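Local structure of GDSL-like protein (Roseburia intestinalis L1-82, 6HFZ) at residues 27-31 / 67-72; 59-63 / 206-211; 19-23 / 133-137. The protein removes acetyl groups from acetylated beta-mannans as a two-domain esterase with a GDSL-like catalytic domain of the SGNH hydrolase clan. All blocks are in the same frame, centred on the assembly; numbering follows the deposited sequence.

All three contacts involve the helices packed on one side of the mixed sheet. Contacts 1 and 3 share helix 18-28. Contact 3 seats its early part on strand 136-141, and contact 1 fixes its C-terminal end beside strand 71-78. Contact 2 pairs helix 55-66 with helix 196-215. The centres of contacts 1 and 2 are about 14 Å apart, and contact 3 lies about 15 Å from each. Tyr60 OH bonds to Phe72 O at 2.9 Å, joining contacts 1 and 2. Trp63 of contact 2 reaches Leu20 and Val23 of contact 3. None of the segments holds a residue of the probable Ser-His-Asp triad.

Contact 1: residues 27-31 / 67-72; sequences AKAGE and FPQADF
The Schellman motif at Gly30, which ends helix 18-28, packs against the type I beta turn from Phe67 to Ala70, just ahead of strand 71-78. Ala27 CB sits over one face of the Phe67 ring, 3.7 Å from the ring centroid, a CH-pi contact displaced toward the rim. Ala27 CB also comes within 4.0 Å of Phe72 CZ. Gln69 supplies one of two polar links. Its CG lies between the backbone N and the carbonyl carbon (chi1 55°), and a bend at chi2 (-86°) brings the amide to the helix end. Gln69 NE2 then donates to Lys28 O at 3.1 Å. The N-H points nearly straight at the oxygen and meets it well off the C=O direction. Ala70 CB packs on Glu31 O at 3.2 Å, and the same oxygen accepts the bond from Asp71 N, also at 3.2 Å. Asp71 bonds onward to Leu33, so the parallel pairing of strands 32-39 and 71-78 begins here. Glu31 OE1 is held by Arg26. Thus a side-chain amide serves a carbonyl in the last helical turn, while the Ala27 methyl on the Phe67 ring anchors that turn by apolar contact.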
# COMPACT_ATOMS: atom_id res chain seq x y z
N ALA A 27 7.24 9.71 -24.23
CA ALA A 27 8.63 9.95 -23.74
C ALA A 27 9.55 10.18 -24.94
O ALA A 27 10.43 11.05 -24.92
CB ALA A 27 9.11 8.75 -22.96
N LYS A 28 9.33 9.40 -25.99
CA LYS A 28 10.18 9.45 -27.19
C LYS A 28 10.02 10.84 -27.84
O LYS A 28 11.03 11.47 -28.28
CB LYS A 28 9.78 8.30 -28.11
CG LYS A 28 10.74 8.02 -29.26
CD LYS A 28 10.47 6.66 -29.91
CE LYS A 28 11.73 5.88 -30.22
NZ LYS A 28 12.47 6.47 -31.36
N ALA A 29 8.78 11.37 -27.80
CA ALA A 29 8.42 12.69 -28.34
C ALA A 29 8.86 13.83 -27.42
O ALA A 29 8.65 15.02 -27.75
CB ALA A 29 6.93 12.75 -28.59
N GLY A 30 9.43 13.50 -26.25
CA GLY A 30 10.08 14.46 -25.35
C GLY A 30 9.14 15.15 -24.37
O GLY A 30 9.47 16.20 -23.81
N GLU A 31 7.96 14.55 -24.14
CA GLU A 31 6.96 15.11 -23.23
C GLU A 31 7.42 15.03 -21.76
O GLU A 31 8.40 14.39 -21.41
CB GLU A 31 5.63 14.36 -23.39
CG GLU A 31 4.98 14.52 -24.74
CD GLU A 31 3.55 14.00 -24.83
OE1 GLU A 31 2.90 13.78 -23.76
OE2 GLU A 31 3.07 13.84 -25.97
N PHE A 67 15.02 7.72 -22.31
CA PHE A 67 14.35 8.81 -23.05
C PHE A 67 14.91 10.14 -22.55
O PHE A 67 14.26 10.86 -21.80
CB PHE A 67 12.82 8.70 -22.89
CG PHE A 67 12.20 7.35 -23.19
CD1 PHE A 67 11.92 6.96 -24.50
CD2 PHE A 67 11.87 6.47 -22.16
CE1 PHE A 67 11.32 5.74 -24.77
CE2 PHE A 67 11.28 5.25 -22.44
CZ PHE A 67 11.01 4.88 -23.74
N PRO A 68 16.19 10.47 -22.88
CA PRO A 68 16.82 11.68 -22.33
C PRO A 68 16.16 13.02 -22.74
O PRO A 68 16.41 14.05 -22.09
CB PRO A 68 18.26 11.63 -22.87
CG PRO A 68 18.22 10.67 -24.04
CD PRO A 68 17.09 9.70 -23.74
N GLN A 69 15.33 12.97 -23.77
CA GLN A 69 14.61 14.13 -24.31
C GLN A 69 13.38 14.45 -23.44
O GLN A 69 12.86 15.56 -23.52
CB GLN A 69 14.23 13.88 -25.78
CG GLN A 69 13.42 12.61 -26.06
CD GLN A 69 14.23 11.35 -26.25
OE1 GLN A 69 15.32 11.18 -25.70
NE2 GLN A 69 13.72 10.44 -27.06
N ALA A 70 12.88 13.47 -22.65
CA ALA A 70 11.68 13.69 -21.81
C ALA A 70 12.08 14.27 -20.44
O ALA A 70 13.23 14.15 -20.01
CB ALA A 70 10.91 12.41 -21.68
N ASP A 71 11.11 14.93 -19.78
CA ASP A 71 11.25 15.42 -18.40
C ASP A 71 10.43 14.54 -17.44
O ASP A 71 9.21 14.54 -17.49
CB ASP A 71 10.75 16.86 -18.28
CG ASP A 71 11.74 17.84 -18.86
OD1 ASP A 71 12.85 17.93 -18.28
OD2 ASP A 71 11.43 18.45 -19.91
N PHE A 72 11.11 13.82 -16.57
CA PHE A 72 10.39 12.91 -15.67
C PHE A 72 10.38 13.45 -14.24
O PHE A 72 11.38 14.01 -13.76
CB PHE A 72 11.04 11.53 -15.68
CG PHE A 72 10.98 10.83 -17.01
CD1 PHE A 72 9.79 10.21 -17.40
CD2 PHE A 72 12.07 10.81 -17.88
CE1 PHE A 72 9.72 9.51 -18.60
CE2 PHE A 72 11.99 10.10 -19.06
CZ PHE A 72 10.82 9.49 -19.44

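Contact 2: residues 59-63 / 206-211; sequences VYEWW and ITYFLD
The indole of Trp62 lies against Leu210, whose CB stands over one face of the six-membered ring, 3.7 Å from its centroid, in a CH-pi contact. At the edge is the carboxylate of Asp211, its plane turned 65° from the indole. Trp62 NE1 gives a weak hydrogen bond to Asp211 OD2 at 3.2 Å. The opposite edge of Trp62 points at a face of Trp63, with CZ3 over the centre of that ring. Trp62 CG is anti to the backbone N (chi1 -177°), which carries the indole across to helix 196-215. Thr207 runs alongside the indole the other way, with its CB 3.7 Å from Trp62 CD1. Val59 and Ile206 meet at about a right angle, CG2 to CG2 3.8 Å. Leu210 CD1 approaches Trp63 NE1 to 4.1 Å; this buried N-H has no partner in the model. With an alanine in place of Trp62, Leu210 and the face of Trp63 would probably border a gap, and Asp211 would lose this N-H donor. The axes of the two helix segments approach to 10.6 Å and cross at -25°. Helix 18-28 touches both tryptophans through Met24. Val59 and Trp63 rest on strand 32-39 at Phe37 and Ile35, while Ile206 rests on strand 136-141 at Leu138 and Val140. Both helices thus pack on the same sheet.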
# COMPACT_ATOMS: atom_id res chain seq x y z
N VAL A 59 14.23 2.35 -11.30
CA VAL A 59 13.31 2.32 -12.39
C VAL A 59 13.16 3.74 -12.95
O VAL A 59 12.99 3.93 -14.16
CB VAL A 59 11.97 1.73 -11.95
CG1 VAL A 59 10.85 1.97 -12.94
CG2 VAL A 59 12.11 0.26 -11.63
N TYR A 60 13.10 4.73 -12.04
CA TYR A 60 12.98 6.14 -12.44
C TYR A 60 14.19 6.49 -13.33
O TYR A 60 14.05 7.11 -14.40
CB TYR A 60 12.83 7.02 -11.20
CG TYR A 60 12.93 8.50 -11.45
CD1 TYR A 60 11.96 9.19 -12.16
CD2 TYR A 60 14.01 9.20 -10.96
CE1 TYR A 60 12.07 10.56 -12.38
CE2 TYR A 60 14.14 10.56 -11.18
CZ TYR A 60 13.16 11.23 -11.88
OH TYR A 60 13.32 12.58 -12.06
N GLU A 61 15.38 6.06 -12.91
CA GLU A 61 16.61 6.31 -13.67
C GLU A 61 16.53 5.62 -15.04
O GLU A 61 17.03 6.18 -16.03
CB GLU A 61 17.86 5.93 -12.87
CG GLU A 61 18.14 6.93 -11.77
CD GLU A 61 19.49 6.86 -11.09
OE1 GLU A 61 19.94 5.75 -10.80
OE2 GLU A 61 20.08 7.94 -10.83
N TRP A 62 15.93 4.42 -15.12
CA TRP A 62 15.68 3.76 -16.41
C TRP A 62 14.93 4.68 -17.38
O TRP A 62 15.35 4.79 -18.52
CB TRP A 62 14.99 2.39 -16.29
CG TRP A 62 14.79 1.68 -17.59
CD1 TRP A 62 15.64 0.78 -18.17
CD2 TRP A 62 13.68 1.82 -18.49
NE1 TRP A 62 15.13 0.36 -19.37
CE2 TRP A 62 13.94 1.01 -19.61
CE3 TRP A 62 12.52 2.60 -18.50
CZ2 TRP A 62 13.05 0.89 -20.66
CZ3 TRP A 62 11.64 2.49 -19.55
CH2 TRP A 62 11.92 1.66 -20.64
N TRP A 63 13.80 5.27 -16.96
CA TRP A 63 13.04 6.18 -17.82
C TRP A 63 13.94 7.33 -18.31
O TRP A 63 14.01 7.58 -19.53
CB TRP A 63 11.78 6.69 -17.10
CG TRP A 63 10.70 5.66 -16.96
CD1 TRP A 63 10.44 4.83 -15.89
CD2 TRP A 63 9.72 5.33 -17.95
NE1 TRP A 63 9.37 4.02 -16.17
CE2 TRP A 63 8.90 4.31 -17.41
CE3 TRP A 63 9.45 5.82 -19.23
CZ2 TRP A 63 7.84 3.76 -18.13
CZ3 TRP A 63 8.41 5.27 -19.94
CH2 TRP A 63 7.61 4.26 -19.39
N ILE A 206 12.54 -5.64 -13.32
CA ILE A 206 11.54 -4.75 -13.83
C ILE A 206 12.04 -4.15 -15.15
O ILE A 206 11.29 -4.09 -16.13
CB ILE A 206 11.20 -3.66 -12.81
CG1 ILE A 206 10.55 -4.25 -11.56
CG2 ILE A 206 10.33 -2.61 -13.47
CD1 ILE A 206 10.58 -3.34 -10.33
N THR A 207 13.29 -3.70 -15.17
CA THR A 207 13.83 -2.99 -16.38
C THR A 207 13.99 -3.99 -17.55
O THR A 207 13.86 -3.59 -18.71
CB THR A 207 15.06 -2.15 -16.04
OG1 THR A 207 16.12 -2.99 -15.61
CG2 THR A 207 14.83 -1.10 -14.98
N TYR A 208 14.29 -5.27 -17.28
CA TYR A 208 14.30 -6.31 -18.31
C TYR A 208 12.99 -6.26 -19.11
O TYR A 208 12.97 -6.25 -20.37
CB TYR A 208 14.46 -7.69 -17.68
CG TYR A 208 14.39 -8.78 -18.71
CD1 TYR A 208 15.54 -9.13 -19.40
CD2 TYR A 208 13.22 -9.46 -19.02
CE1 TYR A 208 15.52 -10.10 -20.38
CE2 TYR A 208 13.19 -10.45 -19.99
CZ TYR A 208 14.35 -10.75 -20.68
OH TYR A 208 14.42 -11.70 -21.65
N PHE A 209 11.87 -6.18 -18.38
CA PHE A 209 10.56 -6.17 -18.99
C PHE A 209 10.34 -4.84 -19.72
O PHE A 209 9.87 -4.86 -20.86
CB PHE A 209 9.47 -6.42 -17.93
CG PHE A 209 8.06 -6.30 -18.45
CD1 PHE A 209 7.54 -7.31 -19.25
CD2 PHE A 209 7.29 -5.20 -18.16
CE1 PHE A 209 6.25 -7.20 -19.76
CE2 PHE A 209 5.99 -5.10 -18.65
CZ PHE A 209 5.47 -6.12 -19.41
N LEU A 210 10.68 -3.71 -19.08
CA LEU A 210 10.43 -2.38 -19.69
C LEU A 210 11.20 -2.34 -21.03
O LEU A 210 10.69 -1.92 -22.05
CB LEU A 210 10.85 -1.25 -18.75
CG LEU A 210 9.96 -1.08 -17.53
CD1 LEU A 210 10.40 0.08 -16.68
CD2 LEU A 210 8.51 -0.92 -17.96
N ASP A 211 12.42 -2.89 -21.02
CA ASP A 211 13.25 -2.88 -22.28
C ASP A 211 12.59 -3.75 -23.36
O ASP A 211 12.60 -3.41 -24.55
CB ASP A 211 14.69 -3.30 -21.96
CG ASP A 211 15.57 -2.13 -21.56
OD1 ASP A 211 15.43 -1.04 -22.16
OD2 ASP A 211 16.38 -2.29 -20.66

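Contact 3: residues 19-23 / 133-137; sequences RLKKV and TKPAV
Arg19 makes the polar part of this contact by reaching over the loop that leads into strand 136-141. Its NH1 donates to Pro135 O at 2.8 Å, with an N-H...O angle of 159°. The oxygen lies in the guanidinium plane, but the donor stands above the carbonyl plane. The chain is extended from CG to NE (chi2 -171°), and this carries the guanidinium out to the loop. NH1 also bonds to Tyr129 O, NE forms a salt bridge with Glu223, and Tyr129 adds a cation-pi contact, so several partners fix the group's rotation. Van der Waals packing comes next. Lys134 CB lies over one guanidinium face, offset toward the rim, and its CD is 3.7 Å from Arg19 NH2. The bent lysine chain carries NZ away to weak hydrogen bonds with Thr130 O and Ser131 O. The apolar part centres on the methyl of Ala136, which is 3.9 Å from Arg19 CB and also touches Leu20 CB and Val23 CG2. This small residue lets the helix backbone come close. Helix 18-28 on one face of strand 136-141, with helix 115-129 on the other at Pro135, fits the three-layer alpha/beta/alpha fold of SGNH hydrolases.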
# COMPACT_ATOMS: atom_id res chain seq x y z
N ARG A 19 -1.29 1.00 -22.97
CA ARG A 19 -1.03 2.23 -22.22
C ARG A 19 0.48 2.44 -22.03
O ARG A 19 1.01 3.54 -22.16
CB ARG A 19 -1.70 2.18 -20.85
CG ARG A 19 -3.20 2.37 -20.88
CD ARG A 19 -3.76 2.52 -19.48
NE ARG A 19 -5.21 2.54 -19.48
CZ ARG A 19 -5.95 2.89 -18.44
NH1 ARG A 19 -5.36 3.27 -17.31
NH2 ARG A 19 -7.27 2.86 -18.53
N LEU A 20 1.17 1.35 -21.68
CA LEU A 20 2.59 1.46 -21.41
C LEU A 20 3.34 1.90 -22.69
O LEU A 20 4.23 2.76 -22.65
CB LEU A 20 3.04 0.10 -20.90
CG LEU A 20 4.51 -0.02 -20.54
CD1 LEU A 20 5.00 1.18 -19.73
CD2 LEU A 20 4.72 -1.32 -19.76
N LYS A 21 2.89 1.40 -23.85
CA LYS A 21 3.56 1.75 -25.09
C LYS A 21 3.20 3.20 -25.45
O LYS A 21 4.05 3.90 -25.98
CB LYS A 21 3.21 0.76 -26.20
CG LYS A 21 4.05 -0.52 -26.19
CD LYS A 21 3.47 -1.59 -27.07
CE LYS A 21 4.42 -2.73 -27.35
NZ LYS A 21 3.82 -3.70 -28.31
N LYS A 22 1.98 3.64 -25.13
CA LYS A 22 1.61 5.05 -25.36
C LYS A 22 2.50 5.96 -24.52
O LYS A 22 2.95 7.01 -24.97
CB LYS A 22 0.14 5.28 -25.05
CG LYS A 22 -0.82 5.02 -26.20
CD LYS A 22 -2.24 5.61 -25.98
CE LYS A 22 -2.27 6.94 -25.24
NZ LYS A 22 -3.62 7.56 -25.23
N VAL A 23 2.83 5.57 -23.28
CA VAL A 23 3.69 6.39 -22.45
C VAL A 23 5.09 6.49 -23.05
O VAL A 23 5.69 7.58 -23.09
CB VAL A 23 3.75 5.87 -20.99
CG1 VAL A 23 4.78 6.64 -20.18
CG2 VAL A 23 2.37 5.94 -20.36
N THR A 133 -6.05 10.41 -15.41
CA THR A 133 -4.89 10.38 -16.30
C THR A 133 -4.74 9.01 -16.98
O THR A 133 -3.84 8.88 -17.85
CB THR A 133 -3.60 10.80 -15.60
OG1 THR A 133 -3.24 9.75 -14.69
CG2 THR A 133 -3.72 12.13 -14.86
N LYS A 134 -5.60 8.02 -16.68
CA LYS A 134 -5.59 6.70 -17.36
C LYS A 134 -4.16 6.18 -17.41
O LYS A 134 -3.62 5.85 -18.49
CB LYS A 134 -6.18 6.79 -18.77
CG LYS A 134 -7.64 7.27 -18.82
CD LYS A 134 -8.58 6.27 -18.24
CE LYS A 134 -10.05 6.55 -18.50
NZ LYS A 134 -10.59 7.39 -17.40
N PRO A 135 -3.49 6.08 -16.26
CA PRO A 135 -2.09 5.68 -16.22
C PRO A 135 -1.84 4.23 -16.66
O PRO A 135 -2.67 3.38 -16.48
CB PRO A 135 -1.72 5.83 -14.74
CG PRO A 135 -3.02 5.58 -14.04
CD PRO A 135 -4.04 6.28 -14.90
N ALA A 136 -0.67 4.00 -17.28
CA ALA A 136 -0.13 2.67 -17.42
C ALA A 136 0.14 2.13 -16.02
O ALA A 136 0.68 2.85 -15.17
CB ALA A 136 1.14 2.69 -18.23
N VAL A 137 -0.29 0.89 -15.80
CA VAL A 137 -0.13 0.23 -14.50
C VAL A 137 0.68 -1.04 -14.70
O VAL A 137 0.41 -1.81 -15.63
CB VAL A 137 -1.50 -0.09 -13.88
CG1 VAL A 137 -1.38 -0.87 -12.57
CG2 VAL A 137 -2.34 1.16 -13.67